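Local coordinates for putative HAD-hydrolase YfnB (Bacillus subtilis, PDB 3ED5), which is a putative hydrolase of the haloacid dehalogenase-like superfamily, probably acting as a phosphatase with 5'-nucleotidase activity, at residues R6-T17 and S175-D184; D199-M207 and I215-L226. All coordinates share one frame; numbering follows the deposited sequence.

Interaction 1 of 2, residues R6-T17 and S175-D184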
# COMPACT_ATOMS: atom_id res chain seq x y z
N ARG A 6 15.58 12.50 -16.37
CA ARG A 6 14.28 12.01 -16.82
C ARG A 6 14.06 10.60 -16.27
O ARG A 6 14.81 9.66 -16.68
CB ARG A 6 14.25 11.97 -18.36
CG ARG A 6 13.66 13.21 -19.03
CD ARG A 6 12.15 13.04 -19.13
NE ARG A 6 11.46 14.08 -19.88
CZ ARG A 6 11.38 15.35 -19.50
NH1 ARG A 6 12.00 15.76 -18.40
NH2 ARG A 6 10.72 16.22 -20.25
N TYR A 7 13.08 10.41 -15.38
CA TYR A 7 12.79 9.06 -14.92
C TYR A 7 12.22 8.26 -16.05
O TYR A 7 11.54 8.81 -16.93
CB TYR A 7 11.77 9.05 -13.76
CG TYR A 7 12.29 9.75 -12.54
CD1 TYR A 7 13.18 9.11 -11.67
CD2 TYR A 7 11.91 11.08 -12.27
CE1 TYR A 7 13.70 9.79 -10.55
CE2 TYR A 7 12.40 11.76 -11.15
CZ TYR A 7 13.27 11.11 -10.30
OH TYR A 7 13.73 11.77 -9.18
N ARG A 8 12.46 6.96 -16.02
CA ARG A 8 11.88 6.07 -17.02
C ARG A 8 10.91 5.07 -16.41
O ARG A 8 9.99 4.61 -17.09
CB ARG A 8 12.98 5.31 -17.74
CG ARG A 8 13.79 6.24 -18.65
CD ARG A 8 14.60 5.46 -19.67
NE ARG A 8 15.70 4.71 -19.05
CZ ARG A 8 16.92 5.20 -18.86
NH1 ARG A 8 17.20 6.45 -19.22
NH2 ARG A 8 17.86 4.43 -18.32
N THR A 9 11.12 4.75 -15.13
CA THR A 9 10.46 3.63 -14.48
C THR A 9 9.84 4.16 -13.20
O THR A 9 10.56 4.72 -12.36
CB THR A 9 11.51 2.57 -14.12
OG1 THR A 9 12.24 2.21 -15.30
CG2 THR A 9 10.85 1.31 -13.51
N LEU A 10 8.52 3.96 -13.04
CA LEU A 10 7.81 4.42 -11.82
C LEU A 10 7.28 3.20 -11.08
O LEU A 10 6.61 2.35 -11.68
CB LEU A 10 6.65 5.38 -12.15
CG LEU A 10 7.07 6.52 -13.10
CD1 LEU A 10 5.86 7.38 -13.47
CD2 LEU A 10 8.19 7.38 -12.49
N LEU A 11 7.62 3.10 -9.79
CA LEU A 11 7.12 2.02 -8.95
C LEU A 11 6.07 2.61 -8.00
O LEU A 11 6.37 3.51 -7.22
CB LEU A 11 8.26 1.41 -8.12
CG LEU A 11 9.58 1.07 -8.87
CD1 LEU A 11 10.57 0.44 -7.88
CD2 LEU A 11 9.36 0.12 -10.05
N PHE A 12 4.85 2.10 -8.10
CA PHE A 12 3.77 2.65 -7.28
C PHE A 12 3.36 1.64 -6.23
O PHE A 12 3.09 0.48 -6.52
CB PHE A 12 2.53 2.92 -8.15
CG PHE A 12 2.56 4.22 -8.88
CD1 PHE A 12 2.05 5.39 -8.30
CD2 PHE A 12 3.07 4.29 -10.18
CE1 PHE A 12 2.11 6.63 -9.01
CE2 PHE A 12 3.10 5.50 -10.90
CZ PHE A 12 2.63 6.66 -10.32
N ASP A 13 3.28 2.12 -5.00
CA ASP A 13 2.53 1.44 -3.95
C ASP A 13 1.03 1.49 -4.32
O ASP A 13 0.60 2.32 -5.12
CB ASP A 13 2.81 2.16 -2.62
CG ASP A 13 1.96 1.64 -1.48
OD1 ASP A 13 2.15 0.48 -1.04
OD2 ASP A 13 1.12 2.42 -1.02
N VAL A 14 0.22 0.60 -3.72
CA VAL A 14 -1.22 0.55 -4.03
C VAL A 14 -2.02 1.33 -2.99
O VAL A 14 -2.69 2.34 -3.29
CB VAL A 14 -1.74 -0.93 -4.08
CG1 VAL A 14 -3.26 -0.98 -4.36
CG2 VAL A 14 -1.03 -1.71 -5.24
N ASP A 15 -1.98 0.83 -1.77
CA ASP A 15 -2.96 1.29 -0.76
C ASP A 15 -2.66 2.68 -0.22
O ASP A 15 -1.58 2.95 0.30
CB ASP A 15 -3.07 0.26 0.37
CG ASP A 15 -3.70 -1.02 -0.12
OD1 ASP A 15 -4.58 -0.93 -1.00
OD2 ASP A 15 -3.34 -2.10 0.38
N ASP A 16 -3.66 3.53 -0.37
CA ASP A 16 -3.61 4.95 -0.01
C ASP A 16 -2.55 5.68 -0.81
O ASP A 16 -2.12 6.76 -0.42
CB ASP A 16 -3.43 5.14 1.50
CG ASP A 16 -4.62 4.62 2.26
OD1 ASP A 16 -5.76 4.82 1.77
OD2 ASP A 16 -4.39 4.05 3.33
N THR A 17 -2.18 5.11 -1.97
CA THR A 17 -1.31 5.79 -2.94
C THR A 17 -2.13 6.01 -4.21
O THR A 17 -2.34 7.15 -4.60
CB THR A 17 -0.02 4.98 -3.20
OG1 THR A 17 0.69 4.84 -1.96
CG2 THR A 17 0.90 5.71 -4.22
N SER A 175 17.49 0.67 -14.31
CA SER A 175 18.45 1.66 -13.83
C SER A 175 17.87 2.38 -12.61
O SER A 175 16.86 3.07 -12.74
CB SER A 175 18.75 2.68 -14.95
OG SER A 175 19.36 3.86 -14.44
N ALA A 176 18.52 2.25 -11.45
CA ALA A 176 18.08 2.95 -10.23
C ALA A 176 17.98 4.46 -10.44
O ALA A 176 17.01 5.08 -10.02
CB ALA A 176 18.99 2.64 -9.06
N GLU A 177 18.98 5.04 -11.13
CA GLU A 177 19.04 6.48 -11.33
C GLU A 177 17.81 7.04 -12.06
O GLU A 177 17.48 8.22 -11.92
CB GLU A 177 20.31 6.81 -12.13
CG GLU A 177 20.53 8.26 -12.35
CD GLU A 177 21.71 8.52 -13.25
OE1 GLU A 177 22.55 7.60 -13.41
OE2 GLU A 177 21.80 9.64 -13.79
N HIS A 178 17.14 6.19 -12.84
CA HIS A 178 15.98 6.60 -13.65
C HIS A 178 14.69 6.01 -13.14
O HIS A 178 13.72 5.87 -13.91
CB HIS A 178 16.21 6.20 -15.10
CG HIS A 178 17.43 6.83 -15.68
ND1 HIS A 178 17.43 8.10 -16.22
CD2 HIS A 178 18.71 6.39 -15.75
CE1 HIS A 178 18.65 8.40 -16.63
NE2 HIS A 178 19.45 7.38 -16.34
N THR A 179 14.70 5.63 -11.87
CA THR A 179 13.54 5.03 -11.24
C THR A 179 13.06 5.86 -10.05
O THR A 179 13.86 6.32 -9.24
CB THR A 179 13.88 3.60 -10.77
OG1 THR A 179 14.31 2.83 -11.88
CG2 THR A 179 12.65 2.91 -10.10
N LEU A 180 11.73 5.99 -9.92
CA LEU A 180 11.13 6.69 -8.79
C LEU A 180 10.15 5.74 -8.12
O LEU A 180 9.33 5.10 -8.81
CB LEU A 180 10.36 7.93 -9.31
CG LEU A 180 9.65 8.76 -8.21
CD1 LEU A 180 10.66 9.45 -7.26
CD2 LEU A 180 8.77 9.83 -8.88
N ILE A 181 10.16 5.68 -6.78
CA ILE A 181 9.09 4.98 -6.08
C ILE A 181 8.14 6.02 -5.45
O ILE A 181 8.59 6.99 -4.84
CB ILE A 181 9.59 3.97 -5.02
CG1 ILE A 181 8.39 3.29 -4.32
CG2 ILE A 181 10.55 4.63 -4.00
CD1 ILE A 181 8.81 2.06 -3.41
N ILE A 182 6.84 5.80 -5.62
CA ILE A 182 5.80 6.70 -5.11
C ILE A 182 4.92 5.92 -4.15
O ILE A 182 4.35 4.88 -4.52
CB ILE A 182 4.90 7.19 -6.28
CG1 ILE A 182 5.73 7.86 -7.40
CG2 ILE A 182 3.81 8.18 -5.75
CD1 ILE A 182 6.11 6.92 -8.56
N GLY A 183 4.80 6.39 -2.93
CA GLY A 183 3.95 5.70 -1.94
C GLY A 183 3.68 6.54 -0.73
O GLY A 183 4.32 7.60 -0.51
N ASP A 184 2.73 6.07 0.09
CA ASP A 184 2.29 6.84 1.25
C ASP A 184 2.96 6.42 2.55
O ASP A 184 2.85 7.14 3.56
CB ASP A 184 0.78 6.65 1.43
CG ASP A 184 0.45 5.27 1.90
OD1 ASP A 184 0.91 4.29 1.27
OD2 ASP A 184 -0.27 5.15 2.90
O HOH W 1 14.83 1.40 -14.64

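Interaction 2 of 2, residues D199-M207 and I215-L226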
# COMPACT_ATOMS: atom_id res chain seq x y z
N ASP A 199 15.28 7.35 -5.78
CA ASP A 199 14.53 8.56 -5.44
C ASP A 199 13.14 8.13 -4.97
O ASP A 199 12.58 7.13 -5.47
CB ASP A 199 14.42 9.51 -6.65
CG ASP A 199 15.74 10.21 -6.97
OD1 ASP A 199 16.70 10.04 -6.20
OD2 ASP A 199 15.80 10.94 -7.99
N THR A 200 12.59 8.87 -4.01
CA THR A 200 11.28 8.56 -3.42
C THR A 200 10.32 9.76 -3.44
O THR A 200 10.73 10.92 -3.27
CB THR A 200 11.45 8.16 -1.93
OG1 THR A 200 12.23 9.16 -1.27
CG2 THR A 200 12.19 6.80 -1.78
N CYS A 201 9.03 9.45 -3.60
CA CYS A 201 7.96 10.47 -3.55
C CYS A 201 6.90 10.05 -2.52
O CYS A 201 6.23 9.06 -2.71
CB CYS A 201 7.35 10.64 -4.94
SG CYS A 201 6.05 11.92 -4.96
N TRP A 202 6.81 10.82 -1.45
CA TRP A 202 5.91 10.55 -0.35
C TRP A 202 4.55 11.20 -0.61
O TRP A 202 4.45 12.43 -0.66
CB TRP A 202 6.52 11.10 0.95
CG TRP A 202 5.72 10.73 2.19
CD1 TRP A 202 4.94 9.63 2.35
CD2 TRP A 202 5.70 11.45 3.44
NE1 TRP A 202 4.40 9.62 3.63
CE2 TRP A 202 4.86 10.71 4.32
CE3 TRP A 202 6.30 12.63 3.89
CZ2 TRP A 202 4.60 11.14 5.62
CZ3 TRP A 202 6.06 13.05 5.20
CH2 TRP A 202 5.20 12.30 6.05
N MSE A 203 3.53 10.35 -0.77
CA MSE A 203 2.14 10.79 -0.87
C MSE A 203 1.65 11.08 0.56
O MSE A 203 1.53 10.16 1.38
CB MSE A 203 1.34 9.67 -1.54
CG MSE A 203 -0.15 9.91 -1.62
SE MSE A 203 -0.60 11.48 -2.67
CE MSE A 203 -2.57 11.26 -2.65
N ASN A 204 1.43 12.35 0.87
CA ASN A 204 1.06 12.75 2.24
C ASN A 204 -0.03 13.83 2.21
O ASN A 204 0.18 14.98 2.63
CB ASN A 204 2.30 13.25 2.98
CG ASN A 204 2.05 13.49 4.47
OD1 ASN A 204 1.11 12.94 5.06
ND2 ASN A 204 2.85 14.36 5.07
N PRO A 205 -1.21 13.47 1.67
CA PRO A 205 -2.31 14.44 1.51
C PRO A 205 -2.73 15.11 2.81
O PRO A 205 -3.12 16.27 2.79
CB PRO A 205 -3.47 13.58 0.97
CG PRO A 205 -3.06 12.16 1.19
CD PRO A 205 -1.55 12.13 1.17
N ASP A 206 -2.62 14.38 3.91
CA ASP A 206 -3.10 14.88 5.20
C ASP A 206 -2.01 15.55 6.02
O ASP A 206 -2.25 15.91 7.17
CB ASP A 206 -3.72 13.75 6.02
CG ASP A 206 -4.96 13.19 5.37
OD1 ASP A 206 -5.69 13.96 4.71
OD2 ASP A 206 -5.18 11.98 5.52
N MSE A 207 -0.82 15.70 5.43
CA MSE A 207 0.28 16.42 6.07
C MSE A 207 0.59 15.83 7.44
O MSE A 207 0.73 16.54 8.44
CB MSE A 207 0.01 17.93 6.15
CG MSE A 207 -0.26 18.54 4.79
SE MSE A 207 -0.73 20.42 4.81
CE MSE A 207 0.89 21.10 5.64
N ILE A 215 13.49 10.81 5.27
CA ILE A 215 13.36 11.96 4.36
C ILE A 215 13.21 11.57 2.86
O ILE A 215 14.16 11.08 2.25
CB ILE A 215 14.52 13.00 4.52
CG1 ILE A 215 14.75 13.38 5.99
CG2 ILE A 215 14.28 14.26 3.61
CD1 ILE A 215 13.52 13.92 6.74
N PRO A 216 12.05 11.86 2.27
CA PRO A 216 11.81 11.51 0.86
C PRO A 216 12.48 12.51 -0.10
O PRO A 216 12.79 13.63 0.31
CB PRO A 216 10.29 11.62 0.75
CG PRO A 216 9.94 12.71 1.71
CD PRO A 216 10.89 12.54 2.88
N THR A 217 12.66 12.14 -1.37
CA THR A 217 13.17 13.10 -2.36
C THR A 217 12.13 14.16 -2.61
O THR A 217 12.48 15.35 -2.72
CB THR A 217 13.52 12.41 -3.72
OG1 THR A 217 14.27 11.22 -3.44
CG2 THR A 217 14.34 13.35 -4.65
N TYR A 218 10.85 13.74 -2.69
CA TYR A 218 9.71 14.65 -2.89
C TYR A 218 8.60 14.30 -1.92
O TYR A 218 8.49 13.17 -1.50
CB TYR A 218 9.11 14.49 -4.29
CG TYR A 218 10.14 14.42 -5.38
CD1 TYR A 218 10.68 15.59 -5.92
CD2 TYR A 218 10.55 13.17 -5.89
CE1 TYR A 218 11.64 15.54 -6.93
CE2 TYR A 218 11.49 13.11 -6.92
CZ TYR A 218 12.03 14.31 -7.43
OH TYR A 218 12.98 14.29 -8.44
N GLU A 219 7.76 15.29 -1.64
CA GLU A 219 6.56 15.09 -0.83
C GLU A 219 5.41 15.86 -1.50
O GLU A 219 5.56 17.06 -1.79
CB GLU A 219 6.80 15.64 0.58
CG GLU A 219 5.53 15.47 1.45
CD GLU A 219 5.70 16.05 2.84
OE1 GLU A 219 6.82 16.47 3.22
OE2 GLU A 219 4.67 16.08 3.56
N ILE A 220 4.28 15.18 -1.74
CA ILE A 220 3.12 15.82 -2.40
C ILE A 220 1.84 15.54 -1.62
O ILE A 220 1.81 14.62 -0.81
CB ILE A 220 2.94 15.31 -3.82
CG1 ILE A 220 2.66 13.80 -3.85
CG2 ILE A 220 4.22 15.56 -4.61
CD1 ILE A 220 2.57 13.21 -5.36
N ARG A 221 0.80 16.32 -1.91
CA ARG A 221 -0.53 16.04 -1.34
C ARG A 221 -1.46 15.39 -2.35
O ARG A 221 -2.29 14.57 -1.98
CB ARG A 221 -1.15 17.31 -0.77
CG ARG A 221 -0.36 17.85 0.43
CD ARG A 221 -0.94 19.17 0.87
NE ARG A 221 -2.21 18.98 1.54
CZ ARG A 221 -3.03 19.98 1.88
NH1 ARG A 221 -2.72 21.24 1.58
NH2 ARG A 221 -4.17 19.70 2.50
N LYS A 222 -1.33 15.74 -3.63
CA LYS A 222 -2.23 15.19 -4.63
C LYS A 222 -1.42 14.55 -5.72
O LYS A 222 -0.34 15.04 -6.06
CB LYS A 222 -3.10 16.28 -5.24
CG LYS A 222 -4.05 16.96 -4.25
CD LYS A 222 -5.07 17.86 -4.93
CE LYS A 222 -4.42 19.03 -5.66
NZ LYS A 222 -5.43 20.13 -5.92
N LEU A 223 -1.96 13.48 -6.29
CA LEU A 223 -1.26 12.78 -7.36
C LEU A 223 -0.91 13.67 -8.56
O LEU A 223 0.12 13.44 -9.19
CB LEU A 223 -2.07 11.57 -7.82
CG LEU A 223 -2.13 10.41 -6.80
CD1 LEU A 223 -3.12 9.34 -7.33
CD2 LEU A 223 -0.78 9.75 -6.56
N GLU A 224 -1.75 14.65 -8.86
CA GLU A 224 -1.51 15.52 -10.03
C GLU A 224 -0.23 16.34 -9.88
O GLU A 224 0.33 16.81 -10.88
CB GLU A 224 -2.71 16.43 -10.30
CG GLU A 224 -3.02 17.41 -9.16
CD GLU A 224 -4.25 18.31 -9.43
OE1 GLU A 224 -5.15 17.91 -10.21
OE2 GLU A 224 -4.32 19.41 -8.86
N GLU A 225 0.28 16.48 -8.65
CA GLU A 225 1.57 17.17 -8.45
C GLU A 225 2.73 16.39 -9.12
O GLU A 225 3.82 16.94 -9.28
CB GLU A 225 1.87 17.37 -6.97
CG GLU A 225 0.87 18.30 -6.27
CD GLU A 225 1.14 18.35 -4.78
OE1 GLU A 225 2.30 18.55 -4.40
OE2 GLU A 225 0.22 18.14 -3.99
N LEU A 226 2.51 15.13 -9.50
CA LEU A 226 3.53 14.36 -10.19
C LEU A 226 3.86 14.87 -11.58
O LEU A 226 4.98 14.65 -12.05
CB LEU A 226 3.17 12.88 -10.28
CG LEU A 226 3.46 12.09 -9.01
CD1 LEU A 226 2.79 10.71 -9.16
CD2 LEU A 226 4.98 11.93 -8.71
O HOH W 2 2.27 16.99 2.50

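Interaction 1 of 2, residues R6-T17 and S175-D184
His178 is gripped from two directions by residues 6-17. Its ND1 donates to Arg6 O (3.1 Å, N-H...O 169°), the acceptor lying in the ring plane, while the Arg8 guanidinium lies flat on one ring face, centres 3.8 Å apart and planes 27° apart. A bend at chi3 (-69°) turns the end of the arginine over the imidazole. The carbonyl O of His178 takes both Arg8 N, at 2.7 Å, and Thr9 N. A leucine in place of the histidine would probably leave Arg6 O without its ring donor and the guanidinium free to turn.

Beyond this clasp, strands 9-12 and 179-183 run parallel, their hydrogen bonds ending with Asp13 N to Ile182 O. Carbon-rich side chains suit both buried faces: Ile182 CD1 sits 4.0 Å from the centroid of the Phe12 ring, over its centre, and Leu180 CB covers a face of Tyr7; on the opposite face of the sheet, Thr179 CG2 meets Leu11 CG. Strand 120-125 flanks 9-12, and helix 226-230 packs on Leu10 and Leu180.

At the carboxyl ends, Asp184 OD1 stands 3.0 Å from Asp15 O and, in one of two conformers modelled for Asp13, the likely nucleophile, 3.0 Å from its OD2, a less certain distance. Lys158 forms a salt bridge with Asp13 OD1. Three acceptor oxygens drawn this close are consistent with the magnesium site of HAD phosphatases, whose DxD motif and later acidic motif these segments bring together.

Interaction 2 of 2, residues D199-M207 and I215-L226
Trp202 and Glu219 lie side by side and point the same way, ring and carboxylate planes 40° apart, with Glu219 CD 3.6 Å from Trp202 CE3. Both start with CG anti to the backbone N (chi1 -173° and 179°), which carries them together along one face of the sheet. Asn204 suits the cluster because it is both aliphatic and amide: its CB rests over the centre of the indole face, and its ND2 can give an N-H to Glu219 OE2 (2.9 Å), which lies near the amide plane although the donor comes from above the carboxylate plane. Water 2 joins the same oxygen to Asn204 O. The indole NE1 forms a hydrogen bond with Asp184 O.

Strands 199-203 and 218-220 are parallel neighbours at one edge of the Rossmann-like HAD sheet. Where they begin, two threonines trade bonds, Thr200 N to Thr217 OG1 (2.9 Å) and Thr217 N to Thr200 OG1 (3.0 Å), small hydroxyl side chains serving as partners for backbone amides. Opposite the indole, Cys201 SG meets Ile220 CD1 at 3.7 Å and also touches Leu226 CD2, apolar contacts on a buried face.

Farther on, Arg221 NE donates to Pro205 O (3.1 Å) in the guanidinium plane, and the selenium of selenomethionine Met207 sits over the centre of one guanidinium face.

How the interactions relate
From the N terminus the chain lays down strand 9-12 first, and interaction 1 closes a long loop when strand 179-183 returns beside it; the 157 residues between segments 6-17 and 175-184 are largely helical and include strands 120-125 and 147-150, which extend the sheet on the other side of 9-12. Helix 186-195 then leads to strand 199-203, and interaction 2 closes a short loop, with only seven residues between its two segments, and sets 218-220 at the edge. The two contacts are in series, neither nested nor crossing. They meet where 179-183 borders 199-203: Ile181 packs on Thr200, and Tyr7 OH probably hydrogen-bonds both Asp199 OD2 and Tyr218 OH.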